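Local coordinates for protein polyketide biosynthesis cytochrome P450 PksS (Bacillus subtilis, PDB 4YZR) that is a haem-dependent cytochrome P450 monooxygenase that acts on dihydrobacillaene in the biosynthesis of the polyketide antibiotic bacillaene in Bacillus subtilis, at residues A[44-56]-A[317-329]. Residues are numbered along the deposited sequence; the frame is centred on the assembly and turned at random.
Sequences AWLITRYDDCMAF and IGSANRDPNFFEN
T48, the residue that follows strand 42-47, meets S319 on the short helix 317-320: T48 CB lies 3.2 Å from S319 OG, and the same hydroxyl oxygen is 2.9 Å from T48 O, although another acceptor competes for its proton. R49 holds the N-cap position of helix 50-58. Its side chain, bent at chi3, grips D51 side-on, with NE bonded to OD1 and NH1 to OD2, while R49 CB rests 3.7 Å from D323 OD2.

The main polar link across the contact is made by Y50. Y50 N donates to D323 OD2 over 2.8 Å at a nearly straight 167°, meeting the oxygen on its anti side. The other carboxylate oxygen, D323 OD1, accepts from both N and ND2 of N325; the backbone bond closes an Asx turn, so donors on both oxygens fix the rotation of the carboxylate. With CG anti to the backbone N (chi1 -174°), the Y50 ring reaches F326 in an offset stack, centroids 4.2 Å apart and planes inclined by 26°. A320 O lies at the edge of the Y50 ring, 3.4 Å from Y50 CD2, and F327 approaches obliquely. Beyond the cluster, Y50 OH is hydrogen-bonded to R341 O. D51 N reaches D323 OD2 through a bridging water, and one turn after Y50, C53 SG packs against A320 CB.

The contact thus joins the start of helix 50-58 to the turn and loop of residues 320-327 within the P450 fold, away from the haem site. D323 accepts from the first turn of that helix, where its negative charge would probably interact favourably with the helix dipole.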
ATOM      1  N   ALA A  44     -12.234  14.852 -12.944  1.00 13.79           N
ATOM      2  CA  ALA A  44     -12.227  13.575 -12.155  1.00 12.59           C
ATOM      3  C   ALA A  44     -13.536  13.340 -11.520  1.00 14.12           C
ATOM      4  O   ALA A  44     -14.390  14.197 -11.248  1.00 15.21           O
ATOM      5  CB  ALA A  44     -11.140  13.619 -11.138  1.00 16.01           C
ATOM      6  N   TRP A  45     -13.768  12.075 -11.179  1.00 11.61           N
ATOM      7  CA  TRP A  45     -14.951  11.642 -10.468  1.00 12.76           C
ATOM      8  C   TRP A  45     -14.560  10.874  -9.215  1.00 12.51           C
ATOM      9  O   TRP A  45     -13.754   9.976  -9.318  1.00 13.51           O
ATOM     10  CB  TRP A  45     -15.828  10.702 -11.341  1.00 13.01           C
ATOM     11  CG  TRP A  45     -16.400  11.398 -12.555  1.00 13.58           C
ATOM     12  CD1 TRP A  45     -15.814  11.556 -13.726  1.00 14.29           C
ATOM     13  CD2 TRP A  45     -17.662  12.042 -12.625  1.00 14.48           C
ATOM     14  NE1 TRP A  45     -16.632  12.262 -14.573  1.00 16.21           N
ATOM     15  CE2 TRP A  45     -17.766  12.574 -13.901  1.00 16.14           C
ATOM     16  CE3 TRP A  45     -18.698  12.216 -11.730  1.00 15.11           C
ATOM     17  CZ2 TRP A  45     -18.878  13.254 -14.318  1.00 16.99           C
ATOM     18  CZ3 TRP A  45     -19.815  12.889 -12.154  1.00 17.23           C
ATOM     19  CH2 TRP A  45     -19.885  13.389 -13.440  1.00 19.12           C
ATOM     20  N   LEU A  46     -15.136  11.256  -8.100  1.00 11.23           N
ATOM     21  CA  LEU A  46     -14.945  10.564  -6.852  1.00 10.10           C
ATOM     22  C   LEU A  46     -16.057   9.582  -6.652  1.00 12.15           C
ATOM     23  O   LEU A  46     -17.224   9.983  -6.588  1.00 12.66           O
ATOM     24  CB  LEU A  46     -14.905  11.559  -5.686  1.00 11.66           C
ATOM     25  CG  LEU A  46     -14.739  10.963  -4.305  1.00 11.26           C
ATOM     26  CD1 LEU A  46     -13.428  10.182  -4.173  1.00 12.07           C
ATOM     27  CD2 LEU A  46     -14.937  12.023  -3.191  1.00 12.49           C
ATOM     28  N   ILE A  47     -15.741   8.283  -6.463  1.00 10.64           N
ATOM     29  CA  ILE A  47     -16.689   7.201  -6.292  1.00 10.84           C
ATOM     30  C   ILE A  47     -16.556   6.656  -4.899  1.00 11.55           C
ATOM     31  O   ILE A  47     -15.440   6.170  -4.545  1.00 11.58           O
ATOM     32  CB  ILE A  47     -16.375   6.105  -7.356  1.00 11.33           C
ATOM     33  CG1 ILE A  47     -16.193   6.689  -8.752  1.00 12.81           C
ATOM     34  CG2 ILE A  47     -17.475   5.002  -7.339  1.00 11.82           C
ATOM     35  CD1 ILE A  47     -17.369   7.440  -9.318  1.00 13.84           C
ATOM     36  N   THR A  48     -17.544   6.822  -4.023  1.00 10.25           N
ATOM     37  CA  THR A  48     -17.428   6.488  -2.629  1.00 10.36           C
ATOM     38  C   THR A  48     -18.173   5.347  -2.081  1.00 10.40           C
ATOM     39  O   THR A  48     -17.906   4.889  -0.983  1.00 11.40           O
ATOM     40  CB  THR A  48     -17.641   7.718  -1.756  1.00 11.24           C
ATOM     41  OG1 THR A  48     -18.771   8.434  -2.316  1.00 13.01           O
ATOM     42  CG2 THR A  48     -16.436   8.622  -1.841  1.00 11.16           C
ATOM     43  N   ARG A  49     -19.233   4.883  -2.809  1.00 10.87           N
ATOM     44  CA  ARG A  49     -19.923   3.684  -2.370  1.00 10.36           C
ATOM     45  C   ARG A  49     -19.286   2.371  -2.805  1.00  9.41           C
ATOM     46  O   ARG A  49     -18.681   2.332  -3.857  1.00 10.58           O
ATOM     47  CB  ARG A  49     -21.334   3.647  -2.959  1.00 11.95           C
ATOM     48  CG  ARG A  49     -22.301   4.677  -2.324  1.00 13.29           C
ATOM     49  CD  ARG A  49     -23.570   4.793  -3.231  1.00 14.72           C
ATOM     50  NE  ARG A  49     -24.257   3.494  -3.370  1.00 14.86           N
ATOM     51  CZ  ARG A  49     -25.283   3.091  -2.643  1.00 17.96           C
ATOM     52  NH1 ARG A  49     -25.790   1.877  -2.829  1.00 19.48           N
ATOM     53  NH2 ARG A  49     -25.792   3.840  -1.655  1.00 19.97           N
ATOM     54  N   TYR A  50     -19.481   1.319  -2.033  1.00  9.62           N
ATOM     55  CA  TYR A  50     -18.878   0.031  -2.354  1.00  9.47           C
ATOM     56  C   TYR A  50     -19.419  -0.502  -3.680  1.00 10.39           C
ATOM     57  O   TYR A  50     -18.695  -0.990  -4.529  1.00 10.09           O
ATOM     58  CB  TYR A  50     -19.149  -0.954  -1.234  1.00  9.73           C
ATOM     59  CG  TYR A  50     -18.481  -2.281  -1.342  1.00  9.62           C
ATOM     60  CD1 TYR A  50     -18.972  -3.329  -2.106  1.00  9.86           C
ATOM     61  CD2 TYR A  50     -17.334  -2.553  -0.574  1.00 11.08           C
ATOM     62  CE1 TYR A  50     -18.399  -4.564  -2.120  1.00 10.38           C
ATOM     63  CE2 TYR A  50     -16.750  -3.818  -0.581  1.00 11.46           C
ATOM     64  CZ  TYR A  50     -17.297  -4.823  -1.349  1.00 10.03           C
ATOM     65  OH  TYR A  50     -16.767  -6.102  -1.322  1.00 11.58           O
ATOM     66  N   ASP A  51     -20.742  -0.456  -3.892  1.00 10.94           N
ATOM     67  CA  ASP A  51     -21.268  -1.010  -5.109  1.00 10.89           C
ATOM     68  C   ASP A  51     -20.799  -0.267  -6.300  1.00 10.26           C
ATOM     69  O   ASP A  51     -20.422  -0.899  -7.329  1.00 12.02           O
ATOM     70  CB  ASP A  51     -22.854  -1.043  -5.081  1.00 12.05           C
ATOM     71  CG  ASP A  51     -23.527   0.264  -4.918  1.00 14.63           C
ATOM     72  OD1 ASP A  51     -22.990   1.304  -4.520  1.00 15.17           O
ATOM     73  OD2 ASP A  51     -24.784   0.384  -5.182  1.00 17.22           O
ATOM     74  N   ASP A  52     -20.718   1.046  -6.221  1.00 10.88           N
ATOM     75  CA  ASP A  52     -20.229   1.799  -7.379  1.00 11.45           C
ATOM     76  C   ASP A  52     -18.712   1.641  -7.618  1.00 11.19           C
ATOM     77  O   ASP A  52     -18.229   1.543  -8.748  1.00 11.22           O
ATOM     78  CB  ASP A  52     -20.515   3.289  -7.271  1.00 12.95           C
ATOM     79  CG  ASP A  52     -22.022   3.601  -7.162  1.00 15.00           C
ATOM     80  OD1 ASP A  52     -22.796   2.906  -7.880  1.00 18.06           O
ATOM     81  OD2 ASP A  52     -22.439   4.498  -6.433  1.00 15.54           O
ATOM     82  N   CYS A  53     -17.959   1.511  -6.509  1.00 10.33           N
ATOM     83  CA  CYS A  53     -16.533   1.223  -6.665  1.00 10.26           C
ATOM     84  C   CYS A  53     -16.345  -0.075  -7.379  1.00 11.13           C
ATOM     85  O   CYS A  53     -15.498  -0.236  -8.261  1.00 10.91           O
ATOM     86  CB  CYS A  53     -15.869   1.209  -5.330  1.00  9.97           C
ATOM     87  SG  CYS A  53     -15.513   2.838  -4.615  1.00 11.42           S
ATOM     88  N   MET A  54     -17.121  -1.109  -6.931  1.00 10.95           N
ATOM     89  CA  MET A  54     -17.062  -2.415  -7.639  1.00 11.04           C
ATOM     90  C   MET A  54     -17.391  -2.290  -9.079  1.00 11.50           C
ATOM     91  O   MET A  54     -16.678  -2.901  -9.901  1.00 13.82           O
ATOM     92  CB  MET A  54     -17.881  -3.505  -6.936  1.00 10.67           C
ATOM     93  CG  MET A  54     -17.396  -3.952  -5.610  1.00 13.28           C
ATOM     94  SD  MET A  54     -15.821  -4.831  -5.797  1.00 16.24           S
ATOM     95  CE  MET A  54     -16.137  -6.048  -6.970  1.00 26.01           C
ATOM     96  N   ALA A  55     -18.416  -1.571  -9.418  1.00 11.66           N
ATOM     97  CA  ALA A  55     -18.783  -1.438 -10.851  1.00 12.43           C
ATOM     98  C   ALA A  55     -17.631  -0.821 -11.621  1.00 13.52           C
ATOM     99  O   ALA A  55     -17.184  -1.299 -12.697  1.00 14.26           O
ATOM    100  CB  ALA A  55     -19.995  -0.574 -10.991  1.00 12.57           C
ATOM    101  N   PHE A  56     -17.008   0.244 -11.133  1.00 12.54           N
ATOM    102  CA  PHE A  56     -15.880   0.876 -11.823  1.00 12.60           C
ATOM    103  C   PHE A  56     -14.650   0.056 -11.839  1.00 13.24           C
ATOM    104  O   PHE A  56     -13.865   0.143 -12.817  1.00 16.00           O
ATOM    105  CB  PHE A  56     -15.602   2.275 -11.266  1.00 12.62           C
ATOM    106  CG  PHE A  56     -16.550   3.316 -11.789  1.00 12.46           C
ATOM    107  CD1 PHE A  56     -17.750   3.579 -11.160  1.00 13.90           C
ATOM    108  CD2 PHE A  56     -16.220   4.046 -12.950  1.00 14.53           C
ATOM    109  CE1 PHE A  56     -18.636   4.533 -11.673  1.00 15.92           C
ATOM    110  CE2 PHE A  56     -17.095   5.028 -13.399  1.00 15.42           C
ATOM    111  CZ  PHE A  56     -18.305   5.204 -12.784  1.00 14.81           C
ATOM    112  N   ILE A 317     -11.658   3.854  -1.597  1.00  8.64           N
ATOM    113  CA  ILE A 317     -11.505   2.655  -0.742  1.00  8.49           C
ATOM    114  C   ILE A 317     -11.961   2.888   0.668  1.00  9.43           C
ATOM    115  O   ILE A 317     -12.680   2.060   1.262  1.00  9.88           O
ATOM    116  CB  ILE A 317     -10.033   2.166  -0.804  1.00  8.35           C
ATOM    117  CG1 ILE A 317      -9.664   1.655  -2.154  1.00  8.92           C
ATOM    118  CG2 ILE A 317      -9.803   1.076   0.219  1.00  8.71           C
ATOM    119  CD1 ILE A 317      -8.198   1.222  -2.338  1.00 10.26           C
ATOM    120  N   GLY A 318     -11.507   3.979   1.296  1.00  9.11           N
ATOM    121  CA  GLY A 318     -11.759   4.169   2.694  1.00  9.34           C
ATOM    122  C   GLY A 318     -13.275   4.178   3.045  1.00 10.38           C
ATOM    123  O   GLY A 318     -13.653   3.618   4.059  1.00 12.70           O
ATOM    124  N   SER A 319     -14.039   4.878   2.195  1.00  9.34           N
ATOM    125  CA  SER A 319     -15.482   4.881   2.434  1.00  9.91           C
ATOM    126  C   SER A 319     -16.160   3.649   1.953  1.00 10.54           C
ATOM    127  O   SER A 319     -17.183   3.222   2.540  1.00 10.64           O
ATOM    128  CB  SER A 319     -16.055   6.132   1.791  1.00 11.83           C
ATOM    129  OG  SER A 319     -15.828   6.262   0.461  1.00 10.86           O
ATOM    130  N   ALA A 320     -15.732   3.044   0.868  1.00  8.65           N
ATOM    131  CA  ALA A 320     -16.346   1.818   0.406  1.00  8.96           C
ATOM    132  C   ALA A 320     -16.248   0.752   1.481  1.00  9.70           C
ATOM    133  O   ALA A 320     -17.174  -0.026   1.754  1.00  9.15           O
ATOM    134  CB  ALA A 320     -15.640   1.311  -0.833  1.00  9.72           C
ATOM    135  N   ASN A 321     -15.100   0.726   2.185  1.00  8.45           N
ATOM    136  CA  ASN A 321     -14.820  -0.204   3.264  1.00  8.41           C
ATOM    137  C   ASN A 321     -15.670   0.035   4.527  1.00  8.88           C
ATOM    138  O   ASN A 321     -15.650  -0.793   5.409  1.00 10.16           O
ATOM    139  CB  ASN A 321     -13.333  -0.143   3.594  1.00  8.23           C
ATOM    140  CG  ASN A 321     -12.520  -0.985   2.724  1.00  9.01           C
ATOM    141  OD1 ASN A 321     -13.003  -1.804   1.943  1.00 10.01           O
ATOM    142  ND2 ASN A 321     -11.197  -0.829   2.860  1.00  9.21           N
ATOM    143  N   ARG A 322     -16.381   1.137   4.536  1.00 10.01           N
ATOM    144  CA  ARG A 322     -17.287   1.486   5.636  1.00 11.03           C
ATOM    145  C   ARG A 322     -18.703   1.562   5.156  1.00 12.48           C
ATOM    146  O   ARG A 322     -19.573   2.224   5.818  1.00 14.11           O
ATOM    147  CB  ARG A 322     -16.843   2.770   6.373  1.00 12.46           C
ATOM    148  CG  ARG A 322     -15.482   2.540   7.053  1.00 11.94           C
ATOM    149  CD  ARG A 322     -14.982   3.760   7.708  1.00 15.93           C
ATOM    150  NE  ARG A 322     -13.619   3.589   8.239  1.00 14.84           N
ATOM    151  CZ  ARG A 322     -13.226   4.074   9.381  1.00 15.87           C
ATOM    152  NH1 ARG A 322     -14.072   4.783  10.193  1.00 18.85           N
ATOM    153  NH2 ARG A 322     -11.986   3.970   9.687  1.00 15.81           N
ATOM    154  N   ASP A 323     -19.035   0.987   4.022  1.00 10.24           N
ATOM    155  CA  ASP A 323     -20.404   1.126   3.451  1.00 11.61           C
ATOM    156  C   ASP A 323     -21.320   0.208   4.177  1.00 12.66           C
ATOM    157  O   ASP A 323     -21.177  -0.989   4.196  1.00 12.00           O
ATOM    158  CB  ASP A 323     -20.285   0.787   1.976  1.00 11.17           C
ATOM    159  CG  ASP A 323     -21.475   1.083   1.157  1.00 12.88           C
ATOM    160  OD1 ASP A 323     -22.632   0.877   1.733  1.00 15.71           O
ATOM    161  OD2 ASP A 323     -21.417   1.501   0.037  1.00 12.14           O
ATOM    162  N   PRO A 324     -22.427   0.767   4.792  1.00 14.14           N
ATOM    163  CA  PRO A 324     -23.315  -0.103   5.518  1.00 14.45           C
ATOM    164  C   PRO A 324     -24.182  -1.020   4.705  1.00 14.82           C
ATOM    165  O   PRO A 324     -24.726  -1.965   5.301  1.00 17.84           O
ATOM    166  CB  PRO A 324     -24.242   0.923   6.287  1.00 15.34           C
ATOM    167  CG  PRO A 324     -24.214   2.076   5.520  1.00 16.80           C
ATOM    168  CD  PRO A 324     -22.777   2.176   4.906  1.00 14.32           C
ATOM    169  N   ASN A 325     -24.205  -0.902   3.406  1.00 14.37           N
ATOM    170  CA  ASN A 325     -24.814  -1.914   2.549  1.00 15.43           C
ATOM    171  C   ASN A 325     -24.033  -3.198   2.472  1.00 14.79           C
ATOM    172  O   ASN A 325     -24.515  -4.269   2.096  1.00 16.24           O
ATOM    173  CB  ASN A 325     -24.990  -1.381   1.217  1.00 17.24           C
ATOM    174  CG  ASN A 325     -25.932  -0.240   1.182  1.00 20.24           C
ATOM    175  OD1 ASN A 325     -27.154  -0.483   1.328  1.00 23.60           O
ATOM    176  ND2 ASN A 325     -25.470   0.973   1.071  1.00 24.51           N
ATOM    177  N   PHE A 326     -22.707  -3.112   2.842  1.00 12.68           N
ATOM    178  CA  PHE A 326     -21.856  -4.247   2.768  1.00 13.08           C
ATOM    179  C   PHE A 326     -21.185  -4.687   4.037  1.00 13.99           C
ATOM    180  O   PHE A 326     -20.628  -5.812   4.096  1.00 16.75           O
ATOM    181  CB  PHE A 326     -20.775  -4.010   1.644  1.00 12.92           C
ATOM    182  CG  PHE A 326     -21.373  -4.045   0.279  1.00 11.37           C
ATOM    183  CD1 PHE A 326     -21.962  -2.925  -0.269  1.00 11.51           C
ATOM    184  CD2 PHE A 326     -21.472  -5.246  -0.446  1.00 13.01           C
ATOM    185  CE1 PHE A 326     -22.528  -2.948  -1.512  1.00 13.57           C
ATOM    186  CE2 PHE A 326     -22.055  -5.262  -1.687  1.00 12.65           C
ATOM    187  CZ  PHE A 326     -22.590  -4.127  -2.205  1.00 14.02           C
ATOM    188  N   PHE A 327     -21.199  -3.856   5.072  1.00 13.05           N
ATOM    189  CA  PHE A 327     -20.596  -4.123   6.323  1.00 14.50           C
ATOM    190  C   PHE A 327     -21.565  -3.710   7.444  1.00 16.56           C
ATOM    191  O   PHE A 327     -22.004  -2.588   7.505  1.00 18.96           O
ATOM    192  CB  PHE A 327     -19.252  -3.366   6.515  1.00 13.30           C
ATOM    193  CG  PHE A 327     -18.220  -3.623   5.438  1.00 12.77           C
ATOM    194  CD1 PHE A 327     -17.405  -4.698   5.539  1.00 12.29           C
ATOM    195  CD2 PHE A 327     -18.206  -2.902   4.261  1.00 12.13           C
ATOM    196  CE1 PHE A 327     -16.459  -4.978   4.566  1.00 11.97           C
ATOM    197  CE2 PHE A 327     -17.297  -3.172   3.243  1.00 11.64           C
ATOM    198  CZ  PHE A 327     -16.475  -4.227   3.428  1.00 11.15           C
ATOM    199  N   GLU A 328     -21.666  -4.608   8.411  1.00 18.02           N
ATOM    200  CA  GLU A 328     -22.478  -4.289   9.586  1.00 23.31           C
ATOM    201  C   GLU A 328     -21.724  -3.436  10.560  1.00 18.98           C
ATOM    202  O   GLU A 328     -20.560  -3.697  10.820  1.00 19.49           O
ATOM    203  CB  GLU A 328     -22.878  -5.592  10.258  1.00 28.58           C
ATOM    204  CG  GLU A 328     -23.681  -5.489  11.556  1.00 39.09           C
ATOM    205  CD  GLU A 328     -23.756  -6.847  12.245  1.00 48.64           C
ATOM    206  OE1 GLU A 328     -23.792  -7.858  11.511  1.00 52.88           O
ATOM    207  OE2 GLU A 328     -23.768  -6.910  13.497  1.00 56.57           O
ATOM    208  N   ASN A 329     -22.397  -2.390  11.097  1.00 19.69           N
ATOM    209  CA  ASN A 329     -21.800  -1.470  12.056  1.00 19.34           C
ATOM    210  C   ASN A 329     -20.397  -1.063  11.562  1.00 17.67           C
ATOM    211  O   ASN A 329     -19.408  -1.327  12.230  1.00 17.29           O
ATOM    212  CB  ASN A 329     -21.639  -2.142  13.426  1.00 23.71           C
ATOM    213  CG  ASN A 329     -22.964  -2.596  14.018  1.00 30.58           C
ATOM    214  OD1 ASN A 329     -23.087  -3.717  14.469  1.00 39.04           O
ATOM    215  ND2 ASN A 329     -23.898  -1.725  14.034  1.00 32.91           N
TER
HETATM  216  O   HOH W   1     -23.058   0.347  -1.746  1.00 18.57           O